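Local coordinates for protein protease Do-like 2, chloroplastic (Arabidopsis thaliana, PDB 4FLN) that acts as a chloroplast serine protease that performs the primary cleavage of the photodamaged D1 protein of photosystem II, at residues 51-56 and 97-102; 75-80 and 155-160; 87-92 and 214-219; 189-194 and 228-233. All blocks are in the same frame, centred on the assembly; numbering follows the deposited sequence.

Contact 1: 51-56 and 97-102; sequences VKVYCT and TQVKVK
Residues 51-56 and 98-102 run antiparallel as neighbouring strands, their axes 4.7 Å apart at closest approach and their directions 160° from one another. Lys52 with Lys102 and Tyr54 with Lys100 are hydrogen-bonded pairs, and Val53 with Val101 and Cys55 with Val99 are the non-hydrogen-bonded pairs between them. Tyr54 and Lys100 exchange a reciprocal pair of bonds, Tyr54 N approaching Lys100 O nearly along the C=O axis. At the far end Thr97 N donates to Thr56 O at 2.9 Å, just where the chain turns a corner. The pairing joins the first strand, 50-57, to strand 96-102, the fourth in the chain, at the other end of the 1-2-3-6-5-4 order, and so closes the six-stranded N-terminal barrel of the chymotrypsin-like fold. Val53, Cys55, Val99 and Val101 share one face, where Cys55 SG rests 4.1 Å from Val99 CG2. Val51 CG1, anti to its backbone N, reaches Val101 CB at 3.5 Å. On the face of Tyr54, the Lys100 chain, bent at chi2 (145°), lays its CD alongside Tyr54 CB at 3.5 Å. The Tyr54 ring runs alongside Lys102, its OH 3.8 Å from Lys102 CD, while Lys109 makes a cation-pi contact with the ring.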
# COMPACT_ATOMS: atom_id res chain seq x y z
N VAL B 51 -22.43 0.55 -34.49
CA VAL B 51 -21.24 1.12 -35.10
C VAL B 51 -20.14 1.33 -34.07
O VAL B 51 -20.42 1.59 -32.90
CB VAL B 51 -21.59 2.48 -35.77
CG1 VAL B 51 -20.39 3.39 -35.82
CG2 VAL B 51 -22.19 2.26 -37.15
N LYS B 52 -18.88 1.20 -34.49
CA LYS B 52 -17.76 1.50 -33.60
C LYS B 52 -17.34 2.96 -33.78
O LYS B 52 -17.37 3.50 -34.89
CB LYS B 52 -16.59 0.54 -33.85
CG LYS B 52 -15.40 0.76 -32.91
CD LYS B 52 -14.42 -0.41 -32.95
CE LYS B 52 -13.34 -0.26 -31.87
NZ LYS B 52 -12.58 -1.52 -31.60
N VAL B 53 -16.96 3.60 -32.68
CA VAL B 53 -16.68 5.03 -32.68
C VAL B 53 -15.24 5.34 -32.34
O VAL B 53 -14.78 5.02 -31.25
CB VAL B 53 -17.57 5.78 -31.66
CG1 VAL B 53 -17.17 7.24 -31.57
CG2 VAL B 53 -19.04 5.64 -32.02
N TYR B 54 -14.54 5.97 -33.27
CA TYR B 54 -13.19 6.44 -33.00
C TYR B 54 -13.21 7.95 -32.85
O TYR B 54 -13.76 8.66 -33.70
CB TYR B 54 -12.23 6.06 -34.12
CG TYR B 54 -12.16 4.58 -34.41
CD1 TYR B 54 -11.06 3.83 -34.02
CD2 TYR B 54 -13.18 3.94 -35.09
CE1 TYR B 54 -10.99 2.48 -34.30
CE2 TYR B 54 -13.12 2.59 -35.37
CZ TYR B 54 -12.02 1.86 -34.97
OH TYR B 54 -11.96 0.51 -35.25
N CYS B 55 -12.60 8.44 -31.78
CA CYS B 55 -12.59 9.86 -31.49
C CYS B 55 -11.27 10.34 -30.92
O CYS B 55 -10.73 9.75 -29.98
CB CYS B 55 -13.72 10.23 -30.54
SG CYS B 55 -13.59 11.89 -29.85
N THR B 56 -10.76 11.43 -31.47
CA THR B 56 -9.54 12.06 -30.98
C THR B 56 -9.91 13.17 -30.02
O THR B 56 -10.73 14.02 -30.34
CB THR B 56 -8.71 12.60 -32.15
OG1 THR B 56 -8.28 11.51 -32.96
CG2 THR B 56 -7.50 13.35 -31.64
N THR B 97 -11.78 16.39 -31.58
CA THR B 97 -10.93 16.95 -32.61
C THR B 97 -11.40 16.42 -33.96
O THR B 97 -11.55 17.15 -34.93
CB THR B 97 -9.47 16.57 -32.40
OG1 THR B 97 -8.98 17.21 -31.21
CG2 THR B 97 -8.64 17.01 -33.59
N GLN B 98 -11.61 15.11 -33.99
CA GLN B 98 -12.22 14.45 -35.13
C GLN B 98 -12.93 13.18 -34.66
O GLN B 98 -12.57 12.58 -33.63
CB GLN B 98 -11.18 14.13 -36.21
CG GLN B 98 -10.11 13.16 -35.77
CD GLN B 98 -9.11 12.85 -36.86
OE1 GLN B 98 -8.51 11.77 -36.87
NE2 GLN B 98 -8.92 13.79 -37.79
N VAL B 99 -13.94 12.77 -35.41
CA VAL B 99 -14.75 11.63 -35.03
C VAL B 99 -14.98 10.75 -36.24
O VAL B 99 -15.43 11.21 -37.30
CB VAL B 99 -16.08 12.10 -34.42
CG1 VAL B 99 -16.96 10.90 -34.09
CG2 VAL B 99 -15.82 12.94 -33.18
N LYS B 100 -14.66 9.47 -36.08
CA LYS B 100 -14.72 8.53 -37.18
C LYS B 100 -15.53 7.31 -36.77
O LYS B 100 -15.49 6.89 -35.61
CB LYS B 100 -13.31 8.11 -37.60
CG LYS B 100 -12.21 8.98 -36.99
CD LYS B 100 -10.95 8.17 -36.67
CE LYS B 100 -9.92 9.00 -35.89
NZ LYS B 100 -8.76 8.17 -35.43
N VAL B 101 -16.28 6.75 -37.70
CA VAL B 101 -17.10 5.60 -37.37
C VAL B 101 -16.90 4.46 -38.37
O VAL B 101 -16.64 4.69 -39.55
CB VAL B 101 -18.58 5.97 -37.29
CG1 VAL B 101 -18.82 6.86 -36.08
CG2 VAL B 101 -19.02 6.66 -38.57
N LYS B 102 -17.03 3.23 -37.88
CA LYS B 102 -16.76 2.08 -38.71
C LYS B 102 -17.94 1.12 -38.66
O LYS B 102 -18.39 0.73 -37.58
CB LYS B 102 -15.47 1.40 -38.24
CG LYS B 102 -14.92 0.32 -39.16
CD LYS B 102 -13.54 -0.13 -38.68
CE LYS B 102 -12.98 -1.29 -39.51
NZ LYS B 102 -13.65 -2.60 -39.21

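Contact 2: 75-80 and 155-160; sequences TGSAFM and VGYPLG
Ser77 carries the one direct hydrogen bond between strand 75-80 and segment 155-160, whose touching parts run in nearly opposite directions, 169° apart. Its CB points toward the other segment and comes within 4.1 Å of Gly156 CA. From there OG is anti to the carbonyl carbon (chi1 -66°), which sets it 3.4 Å from Gly156 CA and 2.9 Å from Tyr157 N. Tyr157 N donates to Ser77 OG with an angle of 158° at the hydrogen. The same oxygen lies in the plane of the Tyr157 ring, at its edge, 3.8 Å from CD2, and is also hydrogen-bonded to Gly198 O, so the hydroxyl ties together three parts of the chain. On the Gly156 side, Ser77 OG packs against a bare CA. Farther along, a water bridges the segments: it donates to Tyr157 O at 2.7 Å and accepts from Thr75 OG1 at 2.8 Å, with a longer bond donated to Gly76 O. Leu159 brings its CD2 up to Thr75 OG1. At the far end of the Tyr157 ring, OH is hydrogen-bonded to Val50 O. The contact thus joins a strand of the N-terminal barrel to the end of the first strand of the C-terminal one, an interface characteristic of the double barrel of chymotrypsin-like proteases, close to the predicted catalytic Ser200 and His91.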
# COMPACT_ATOMS: atom_id res chain seq x y z
N THR B 75 -12.03 4.79 -28.02
CA THR B 75 -13.09 4.14 -28.79
C THR B 75 -14.38 4.01 -27.99
O THR B 75 -14.37 4.13 -26.77
CB THR B 75 -12.65 2.76 -29.30
OG1 THR B 75 -12.68 1.81 -28.23
CG2 THR B 75 -11.24 2.82 -29.87
N GLY B 76 -15.48 3.77 -28.70
CA GLY B 76 -16.79 3.67 -28.07
C GLY B 76 -17.82 3.04 -28.99
O GLY B 76 -17.46 2.42 -30.00
N SER B 77 -19.10 3.16 -28.65
CA SER B 77 -20.14 2.60 -29.51
C SER B 77 -21.26 3.57 -29.86
O SER B 77 -21.60 4.46 -29.09
CB SER B 77 -20.73 1.34 -28.89
OG SER B 77 -19.75 0.32 -28.83
N ALA B 78 -21.81 3.38 -31.05
CA ALA B 78 -22.97 4.14 -31.49
C ALA B 78 -23.87 3.25 -32.34
O ALA B 78 -23.48 2.15 -32.72
CB ALA B 78 -22.53 5.38 -32.26
N PHE B 79 -25.09 3.71 -32.62
CA PHE B 79 -26.00 2.93 -33.45
C PHE B 79 -26.96 3.80 -34.24
O PHE B 79 -27.22 4.94 -33.87
CB PHE B 79 -26.78 1.92 -32.60
CG PHE B 79 -27.54 2.53 -31.47
CD1 PHE B 79 -26.92 2.82 -30.26
CD2 PHE B 79 -28.90 2.81 -31.59
CE1 PHE B 79 -27.62 3.37 -29.21
CE2 PHE B 79 -29.61 3.37 -30.54
CZ PHE B 79 -28.97 3.65 -29.35
N MET B 80 -27.49 3.24 -35.32
CA MET B 80 -28.40 3.96 -36.19
C MET B 80 -29.80 4.00 -35.60
O MET B 80 -30.42 2.96 -35.38
CB MET B 80 -28.45 3.27 -37.56
CG MET B 80 -27.08 3.09 -38.20
SD MET B 80 -27.15 2.08 -39.69
CE MET B 80 -25.42 2.04 -40.15
N VAL B 155 -25.20 -4.40 -26.81
CA VAL B 155 -24.31 -4.63 -27.95
C VAL B 155 -23.34 -3.48 -28.18
O VAL B 155 -23.73 -2.31 -28.20
CB VAL B 155 -25.13 -4.85 -29.24
CG1 VAL B 155 -24.21 -5.00 -30.43
CG2 VAL B 155 -26.01 -6.08 -29.10
N GLY B 156 -22.06 -3.80 -28.37
CA GLY B 156 -21.05 -2.78 -28.53
C GLY B 156 -19.69 -3.30 -28.95
O GLY B 156 -19.52 -4.48 -29.23
N TYR B 157 -18.71 -2.41 -29.00
CA TYR B 157 -17.37 -2.79 -29.41
C TYR B 157 -16.39 -2.65 -28.26
O TYR B 157 -16.02 -1.54 -27.90
CB TYR B 157 -16.92 -1.95 -30.60
CG TYR B 157 -17.76 -2.18 -31.83
CD1 TYR B 157 -17.37 -3.10 -32.79
CD2 TYR B 157 -18.95 -1.51 -32.02
CE1 TYR B 157 -18.14 -3.34 -33.91
CE2 TYR B 157 -19.73 -1.73 -33.14
CZ TYR B 157 -19.32 -2.65 -34.08
OH TYR B 157 -20.08 -2.88 -35.21
N PRO B 158 -15.93 -3.78 -27.71
CA PRO B 158 -15.00 -3.75 -26.57
C PRO B 158 -13.74 -2.97 -26.94
O PRO B 158 -13.44 -2.81 -28.12
CB PRO B 158 -14.62 -5.22 -26.38
CG PRO B 158 -15.66 -6.01 -27.11
CD PRO B 158 -16.13 -5.15 -28.22
N LEU B 159 -13.02 -2.48 -25.93
CA LEU B 159 -11.72 -1.89 -26.17
C LEU B 159 -10.79 -2.96 -26.72
O LEU B 159 -10.66 -4.04 -26.14
CB LEU B 159 -11.16 -1.28 -24.89
CG LEU B 159 -11.99 -0.12 -24.35
CD1 LEU B 159 -11.18 0.75 -23.42
CD2 LEU B 159 -12.50 0.71 -25.50
N GLY B 160 -10.16 -2.68 -27.86
CA GLY B 160 -9.30 -3.65 -28.51
C GLY B 160 -10.08 -4.61 -29.39
O GLY B 160 -11.26 -4.87 -29.14
O HOH W 1 -14.95 0.50 -29.21

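Contact 3: 87-92 and 214-219; sequences LTNAHC and VAFQVY
The touching backbones of 87-92 and 214-219 run almost the same way, 13° apart, yet they are not paired as strands: the nearest CA atoms, those of Asn89 and Phe216, are 7.3 Å apart. One segment belongs to the N-terminal barrel and the other to the C-terminal barrel, so they face each other across the cleft of the chymotrypsin-like double barrel, where the triad of this family lies. His91, by similarity the triad histidine, points its CB toward segment 214-219, and with CG in the crowded position between its backbone N and carbonyl carbon (chi1 85°) the ring is placed beside Gln217 and Phe216. Its CE1 comes within 3.4 Å of Gln217 O, and its ND1 lies 4.2 Å from Phe216 CE1, both obliquely to the imidazole. The backbone N of His91 is hydrogen-bonded to OD1 of Asp122, the predicted triad aspartate. Gln217 O lies between the histidine and Ser200, the predicted nucleophile, its hydrogen bond with Ser200 OG being weak. Deeper in, the Leu87 and Val214 side chains meet at a slant, Leu87 CG lying 4.2 Å from Val214 CG2 in an apolar contact that also involves Phe79. Between these layers Asn89 extends its amide to the other barrel. Its ND2 is hydrogen-bonded to Asp122 O, which is consistent with this orientation of the amide. The same ND2 sits at the edge of the Phe216 ring, near its plane, and 3.8 Å from Val214 CG1.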
# COMPACT_ATOMS: atom_id res chain seq x y z
N LEU B 87 -26.65 7.51 -32.76
CA LEU B 87 -26.77 7.82 -31.34
C LEU B 87 -25.52 7.36 -30.61
O LEU B 87 -24.97 6.31 -30.92
CB LEU B 87 -28.00 7.10 -30.77
CG LEU B 87 -28.64 7.64 -29.50
CD1 LEU B 87 -28.56 9.15 -29.47
CD2 LEU B 87 -30.09 7.19 -29.46
N THR B 88 -25.07 8.13 -29.63
CA THR B 88 -23.95 7.70 -28.80
C THR B 88 -23.92 8.41 -27.45
O THR B 88 -24.79 9.20 -27.14
CB THR B 88 -22.60 7.88 -29.52
OG1 THR B 88 -21.59 7.16 -28.81
CG2 THR B 88 -22.21 9.36 -29.58
N ASN B 89 -22.92 8.09 -26.64
CA ASN B 89 -22.71 8.84 -25.41
C ASN B 89 -21.96 10.12 -25.73
O ASN B 89 -21.17 10.16 -26.67
CB ASN B 89 -21.92 8.01 -24.39
CG ASN B 89 -22.76 6.94 -23.76
OD1 ASN B 89 -22.40 5.77 -23.77
ND2 ASN B 89 -23.89 7.33 -23.21
N ALA B 90 -22.20 11.16 -24.95
CA ALA B 90 -21.51 12.41 -25.22
C ALA B 90 -20.03 12.27 -24.87
O ALA B 90 -19.18 12.84 -25.54
CB ALA B 90 -22.16 13.53 -24.47
N HIS B 91 -19.73 11.49 -23.84
CA HIS B 91 -18.35 11.33 -23.39
C HIS B 91 -17.49 10.63 -24.44
O HIS B 91 -16.27 10.78 -24.47
CB HIS B 91 -18.26 10.65 -22.02
CG HIS B 91 -18.30 9.15 -22.07
ND1 HIS B 91 -19.34 8.41 -21.55
CD2 HIS B 91 -17.41 8.25 -22.55
CE1 HIS B 91 -19.09 7.12 -21.71
NE2 HIS B 91 -17.92 7.00 -22.32
N CYS B 92 -18.12 9.87 -25.34
CA CYS B 92 -17.39 9.27 -26.45
C CYS B 92 -16.79 10.33 -27.38
O CYS B 92 -15.64 10.23 -27.77
CB CYS B 92 -18.28 8.29 -27.25
SG CYS B 92 -18.92 6.90 -26.29
N VAL B 214 -29.54 3.37 -24.00
CA VAL B 214 -28.15 3.42 -24.44
C VAL B 214 -27.26 2.96 -23.30
O VAL B 214 -27.48 3.33 -22.15
CB VAL B 214 -27.76 4.86 -24.85
CG1 VAL B 214 -26.26 4.98 -25.09
CG2 VAL B 214 -28.54 5.28 -26.07
N ALA B 215 -26.26 2.13 -23.61
CA ALA B 215 -25.35 1.64 -22.56
C ALA B 215 -24.47 2.77 -22.09
O ALA B 215 -24.15 3.67 -22.86
CB ALA B 215 -24.51 0.47 -23.06
N PHE B 216 -24.11 2.74 -20.81
CA PHE B 216 -23.28 3.77 -20.21
C PHE B 216 -22.21 3.18 -19.29
O PHE B 216 -22.53 2.51 -18.30
CB PHE B 216 -24.16 4.76 -19.44
CG PHE B 216 -23.39 5.75 -18.62
CD1 PHE B 216 -22.87 6.89 -19.20
CD2 PHE B 216 -23.21 5.55 -17.26
CE1 PHE B 216 -22.17 7.81 -18.44
CE2 PHE B 216 -22.51 6.46 -16.49
CZ PHE B 216 -21.99 7.60 -17.08
N GLN B 217 -20.94 3.41 -19.62
CA GLN B 217 -19.82 2.99 -18.79
C GLN B 217 -18.68 4.01 -18.83
O GLN B 217 -18.23 4.40 -19.91
CB GLN B 217 -19.32 1.62 -19.24
CG GLN B 217 -18.10 1.10 -18.48
CD GLN B 217 -18.40 0.84 -17.01
OE1 GLN B 217 -18.04 1.63 -16.14
NE2 GLN B 217 -19.05 -0.29 -16.73
N VAL B 218 -18.21 4.41 -17.65
CA VAL B 218 -17.18 5.45 -17.52
C VAL B 218 -15.84 5.18 -18.21
O VAL B 218 -15.47 5.89 -19.14
CB VAL B 218 -16.93 5.79 -16.03
CG1 VAL B 218 -16.62 4.52 -15.24
CG2 VAL B 218 -15.79 6.79 -15.91
N TYR B 219 -15.10 4.18 -17.72
CA TYR B 219 -13.72 3.92 -18.15
C TYR B 219 -12.71 4.82 -17.43
O TYR B 219 -12.51 4.71 -16.22
CB TYR B 219 -13.57 4.05 -19.66

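Contact 4: 189-194 and 228-233; sequences IQIDAA and GYVIPT
Four backbone hydrogen bonds bind strand 189-191 to strand 228-232, neighbours in the six-stranded C-terminal barrel of the chymotrypsin-like fold, and they are grouped in two antiparallel hydrogen-bonded pairs. In the first, Ile189 N donates to Val230 O at 3.0 Å and almost straight (171°), while the return bond from Val230 N to Ile189 O is more bent. In the second, Ile191 N donates to Gly228 O at 2.9 Å, again nearly straight. Its partner, from Gly228 N to Ile191 O, is longer at 3.2 Å, and the donor sits above the carbonyl plane, as the first segment begins to leave the sheet. The directions of the two strands are 149° apart, and strand 211-216 flanks 228-232 on its other edge. Gly228, without a side chain, lies close under Ile191 and the turn at Ala193. Ile191 holds CG1 in the crowded position between its backbone N and carbonyl carbon (chi1 58°), placing CG1 3.3 Å from Gly228 O. On the same face its CG2 approaches Val230 CG2 at 4.3 Å, and Val152 and Val154 of strand 151-156 add to the packing around it. On the other face the Gln190 chain runs alongside the Tyr229 ring, with the amide and ring planes steeply inclined; Gln190 CG is 3.9 Å from Tyr229 CE1. At the end nearest helix 233-246, Ile189 and Pro232 pass each other head to tail, with Ile189 CD1 3.6 Å from Pro232 CB.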
# COMPACT_ATOMS: atom_id res chain seq x y z
N ILE B 189 -31.90 2.69 -16.01
CA ILE B 189 -32.16 1.26 -15.91
C ILE B 189 -30.88 0.56 -15.50
O ILE B 189 -29.84 0.77 -16.12
CB ILE B 189 -32.61 0.67 -17.26
CG1 ILE B 189 -33.84 1.40 -17.79
CG2 ILE B 189 -32.89 -0.82 -17.14
CD1 ILE B 189 -34.14 1.09 -19.25
N GLN B 190 -30.95 -0.26 -14.46
CA GLN B 190 -29.84 -1.11 -14.05
C GLN B 190 -29.99 -2.49 -14.66
O GLN B 190 -31.09 -3.05 -14.67
CB GLN B 190 -29.84 -1.27 -12.54
CG GLN B 190 -28.84 -0.45 -11.78
CD GLN B 190 -28.82 -0.82 -10.30
OE1 GLN B 190 -28.86 -2.01 -9.95
NE2 GLN B 190 -28.77 0.18 -9.43
N ILE B 191 -28.91 -3.05 -15.17
CA ILE B 191 -28.96 -4.42 -15.67
C ILE B 191 -27.99 -5.34 -14.95
O ILE B 191 -27.00 -4.91 -14.36
CB ILE B 191 -28.71 -4.51 -17.20
CG1 ILE B 191 -27.35 -3.91 -17.56
CG2 ILE B 191 -29.86 -3.86 -18.00
CD1 ILE B 191 -26.63 -4.72 -18.61
N ASP B 192 -28.27 -6.62 -15.07
CA ASP B 192 -27.71 -7.71 -14.30
C ASP B 192 -26.36 -8.13 -14.88
O ASP B 192 -25.77 -9.12 -14.46
CB ASP B 192 -28.74 -8.84 -14.40
CG ASP B 192 -28.36 -10.08 -13.65
OD1 ASP B 192 -27.74 -10.97 -14.27
OD2 ASP B 192 -28.73 -10.19 -12.47
N ALA B 193 -25.88 -7.40 -15.88
CA ALA B 193 -24.66 -7.78 -16.60
C ALA B 193 -23.68 -6.62 -16.68
O ALA B 193 -24.07 -5.47 -16.83
CB ALA B 193 -25.01 -8.27 -18.00
N ALA B 194 -22.39 -6.92 -16.58
CA ALA B 194 -21.38 -5.87 -16.64
C ALA B 194 -21.15 -5.42 -18.08
O ALA B 194 -21.38 -6.18 -19.02
CB ALA B 194 -20.08 -6.33 -16.00
N GLY B 228 -24.41 -3.23 -15.00
CA GLY B 228 -24.30 -2.28 -16.08
C GLY B 228 -25.41 -1.24 -16.02
O GLY B 228 -26.48 -1.51 -15.48
N TYR B 229 -25.14 -0.07 -16.59
CA TYR B 229 -26.11 1.02 -16.60
C TYR B 229 -26.63 1.36 -17.99
O TYR B 229 -25.92 1.24 -18.99
CB TYR B 229 -25.51 2.26 -15.96
CG TYR B 229 -25.20 2.05 -14.51
CD1 TYR B 229 -26.17 2.24 -13.54
CD2 TYR B 229 -23.94 1.63 -14.11
CE1 TYR B 229 -25.90 2.04 -12.20
CE2 TYR B 229 -23.65 1.42 -12.78
CZ TYR B 229 -24.64 1.62 -11.83
OH TYR B 229 -24.35 1.42 -10.50
N VAL B 230 -27.88 1.78 -18.05
CA VAL B 230 -28.49 2.11 -19.33
C VAL B 230 -29.32 3.38 -19.25
O VAL B 230 -30.24 3.47 -18.44
CB VAL B 230 -29.39 0.97 -19.85
CG1 VAL B 230 -30.06 1.40 -21.15
CG2 VAL B 230 -28.57 -0.30 -20.05
N ILE B 231 -29.00 4.34 -20.10
CA ILE B 231 -29.87 5.49 -20.28
C ILE B 231 -31.13 5.04 -21.01
O ILE B 231 -31.06 4.60 -22.16
CB ILE B 231 -29.15 6.55 -21.11
CG1 ILE B 231 -27.84 6.93 -20.41
CG2 ILE B 231 -30.05 7.76 -21.31
CD1 ILE B 231 -26.72 7.32 -21.34
N PRO B 232 -32.30 5.14 -20.34
CA PRO B 232 -33.54 4.63 -20.95
C PRO B 232 -34.07 5.46 -22.12
O PRO B 232 -33.70 6.63 -22.31
CB PRO B 232 -34.55 4.66 -19.79
CG PRO B 232 -33.98 5.62 -18.80
CD PRO B 232 -32.49 5.52 -18.93
N THR B 233 -34.94 4.82 -22.90
CA THR B 233 -35.61 5.45 -24.03
C THR B 233 -36.25 6.79 -23.69
O THR B 233 -36.15 7.74 -24.47
CB THR B 233 -36.72 4.52 -24.57
OG1 THR B 233 -36.12 3.36 -25.12
CG2 THR B 233 -37.54 5.22 -25.64

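The four contacts trace a path from one barrel to the other. Contact 1 closes the N-terminal barrel, and strand 72-82 of contact 2 pairs with its strand 50-57, Val51 N lying 2.6 Å from Ala78 O. Contact 2 in turn reaches contact 3, where Ser77 O is 2.7 Å from Thr88 OG1, the centres of contacts 2 and 3 being about 9 Å apart. Contact 3 passes to contact 4 through strand 211-216, with Val214 N 2.7 Å from Ile231 O. Contacts 1 and 4 stay apart, nearest atoms about 13 Å. Contact 3 holds the predicted triad residue His91, its side chain about 3 Å from that of Asp122, while the side chain of Asn89 is about 3 Å from that of Ser200.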